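Local structure of zona pellucida sperm-binding protein 1,Zona pellucida sperm-binding protein 1 (Gallus gallus, 6GF7) at residues Met19-Tyr24 against Tyr100-Thr105. The protein is a glycoprotein of the extracellular coat of the avian egg and probably takes part in sperm binding at fertilization. The protein carries 2 engineered substitutions. Numbering follows the deposited sequence.
Engineered in segment 100-105: Gln103 (natural residue Asn).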
loop_
_atom_site.group_PDB
_atom_site.type_symbol
_atom_site.label_atom_id
_atom_site.label_comp_id
_atom_site.label_asym_id
_atom_site.label_seq_id
_atom_site.Cartn_x
_atom_site.Cartn_y
_atom_site.Cartn_z
ATOM N N MET A 19 5.019 15.718 5.895
ATOM C CA MET A 19 5.419 15.421 7.257
ATOM C C MET A 19 6.633 14.495 7.246
ATOM O O MET A 19 6.897 13.786 6.268
ATOM C CB MET A 19 4.247 14.830 8.044
ATOM C CG MET A 19 3.533 13.708 7.320
ATOM S SD MET A 19 1.930 13.365 8.061
ATOM C CE MET A 19 1.207 12.303 6.811
ATOM N N GLN A 20 7.389 14.536 8.340
ATOM C CA GLN A 20 8.615 13.763 8.491
ATOM C C GLN A 20 8.515 12.890 9.729
ATOM O O GLN A 20 8.089 13.355 10.791
ATOM C CB GLN A 20 9.839 14.670 8.602
ATOM C CG GLN A 20 10.146 15.410 7.324
ATOM C CD GLN A 20 11.582 15.872 7.255
ATOM O OE1 GLN A 20 12.144 16.335 8.250
ATOM N NE2 GLN A 20 12.191 15.739 6.078
ATOM N N LEU A 21 8.909 11.632 9.593
ATOM C CA LEU A 21 8.925 10.697 10.708
ATOM C C LEU A 21 10.381 10.352 10.990
ATOM O O LEU A 21 11.077 9.808 10.125
ATOM C CB LEU A 21 8.100 9.451 10.382
ATOM C CG LEU A 21 8.086 8.315 11.403
ATOM C CD1 LEU A 21 7.734 8.839 12.783
ATOM C CD2 LEU A 21 7.102 7.245 10.961
ATOM N N LEU A 22 10.841 10.693 12.188
ATOM C CA LEU A 22 12.231 10.511 12.576
ATOM C C LEU A 22 12.351 9.373 13.572
ATOM O O LEU A 22 11.657 9.355 14.593
ATOM C CB LEU A 22 12.805 11.792 13.183
ATOM C CG LEU A 22 12.741 13.054 12.327
ATOM C CD1 LEU A 22 13.438 14.178 13.040
ATOM C CD2 LEU A 22 13.409 12.816 11.010
ATOM N N ALA A 23 13.250 8.449 13.287
ATOM C CA ALA A 23 13.534 7.339 14.175
ATOM C C ALA A 23 15.030 7.317 14.429
ATOM O O ALA A 23 15.829 7.534 13.512
ATOM C CB ALA A 23 13.066 6.007 13.579
ATOM N N TYR A 24 15.404 7.095 15.685
ATOM C CA TYR A 24 16.807 7.015 16.082
ATOM C C TYR A 24 17.065 5.634 16.663
ATOM O O TYR A 24 16.886 5.415 17.872
ATOM C CB TYR A 24 17.145 8.111 17.088
ATOM C CG TYR A 24 16.936 9.501 16.544
ATOM C CD1 TYR A 24 17.956 10.160 15.863
ATOM C CD2 TYR A 24 15.720 10.151 16.691
ATOM C CE1 TYR A 24 17.774 11.436 15.356
ATOM C CE2 TYR A 24 15.525 11.431 16.182
ATOM C CZ TYR A 24 16.558 12.067 15.518
ATOM O OH TYR A 24 16.380 13.337 15.011
ATOM N N TYR A 100 6.591 -1.038 16.070
ATOM C CA TYR A 100 5.856 0.074 16.648
ATOM C C TYR A 100 4.841 0.589 15.639
ATOM O O TYR A 100 5.151 0.724 14.452
ATOM C CB TYR A 100 6.803 1.211 17.045
ATOM C CG TYR A 100 8.013 0.785 17.846
ATOM C CD1 TYR A 100 9.119 0.208 17.230
ATOM C CD2 TYR A 100 8.068 1.004 19.215
ATOM C CE1 TYR A 100 10.227 -0.169 17.964
ATOM C CE2 TYR A 100 9.173 0.632 19.953
ATOM C CZ TYR A 100 10.246 0.049 19.326
ATOM O OH TYR A 100 11.342 -0.314 20.065
ATOM N N GLU A 101 3.634 0.885 16.109
ATOM C CA GLU A 101 2.601 1.491 15.279
ATOM C C GLU A 101 2.441 2.949 15.676
ATOM O O GLU A 101 2.213 3.257 16.849
ATOM C CB GLU A 101 1.261 0.765 15.425
ATOM C CG GLU A 101 1.166 -0.571 14.709
ATOM C CD GLU A 101 -0.214 -1.200 14.828
ATOM O OE1 GLU A 101 -1.142 -0.539 15.347
ATOM O OE2 GLU A 101 -0.369 -2.361 14.402
ATOM N N VAL A 102 2.577 3.841 14.703
ATOM C CA VAL A 102 2.420 5.270 14.923
ATOM C C VAL A 102 1.425 5.796 13.903
ATOM O O VAL A 102 1.454 5.404 12.729
ATOM C CB VAL A 102 3.760 6.029 14.831
ATOM C CG1 VAL A 102 4.450 5.738 13.509
ATOM C CG2 VAL A 102 3.543 7.528 15.014
ATOM N N GLN A 103 0.537 6.673 14.349
ATOM C CA GLN A 103 -0.436 7.305 13.469
ATOM C C GLN A 103 -0.056 8.769 13.357
ATOM O O GLN A 103 -0.188 9.528 14.321
ATOM C CB GLN A 103 -1.864 7.153 13.987
ATOM C CG GLN A 103 -2.909 7.632 12.987
ATOM C CD GLN A 103 -4.330 7.452 13.476
ATOM O OE1 GLN A 103 -5.201 7.016 12.722
ATOM N NE2 GLN A 103 -4.578 7.801 14.733
ATOM N N MET A 104 0.392 9.167 12.176
ATOM C CA MET A 104 0.838 10.530 11.953
ATOM C C MET A 104 -0.357 11.354 11.507
ATOM O O MET A 104 -0.954 11.079 10.460
ATOM C CB MET A 104 1.943 10.577 10.903
ATOM C CG MET A 104 3.157 9.761 11.243
ATOM S SD MET A 104 4.250 9.750 9.829
ATOM C CE MET A 104 4.661 11.483 9.718
ATOM N N THR A 105 -0.714 12.345 12.314
ATOM C CA THR A 105 -1.829 13.228 12.026
ATOM C C THR A 105 -1.298 14.644 11.898
ATOM O O THR A 105 -0.605 15.130 12.798
ATOM C CB THR A 105 -2.881 13.150 13.127
ATOM O OG1 THR A 105 -3.219 11.777 13.354
ATOM C CG2 THR A 105 -4.125 13.907 12.716
#
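Met19 and Met104 face each other across two strands that run nearly antiparallel, with segment axes 9.0 Å apart at closest approach and at 152°. No hydrogen bond joins the strands. Each belongs to a different antiparallel sheet, so the contact is made by side chains across the interior of a β-sandwich, in the Ig-like domain of the protein. Met104 contributes the largest share of the buried surface. Its chain is bent at the last torsion (chi3 64°), which turns the methyl CE toward Met19. There Met104 CE packs against Met19 CG at 3.5 Å and Met19 SD at 3.7 Å. Met19 runs extended beyond CG, and Met19 SD also passes 4.0 Å from Met104 CB. Met104 SD serves the next neighbour, lying 3.9 Å from Leu21 CB. The CB bond of Leu21 points toward the other strand. With CG anti to the backbone N (chi1 176°), the chain carries Leu21 CD2 on to Met104 SD and to Val102 CG1, the latter at 4.0 Å. Tyr12 of strand 9-14 touches both Leu21 and Met104, while Phe65 and Leu87 also pack on Leu21. With Met104 cut back to an alanine, Met19 CG and Leu21 CB would probably lose their shared partner and a gap would open between the sheets. The side-chain contacts here are apolar, with no charge or polar pairing to set direction. Direct contact between these two strands therefore depends on apolar packing of thioether and aliphatic groups, with aromatic neighbours completing it.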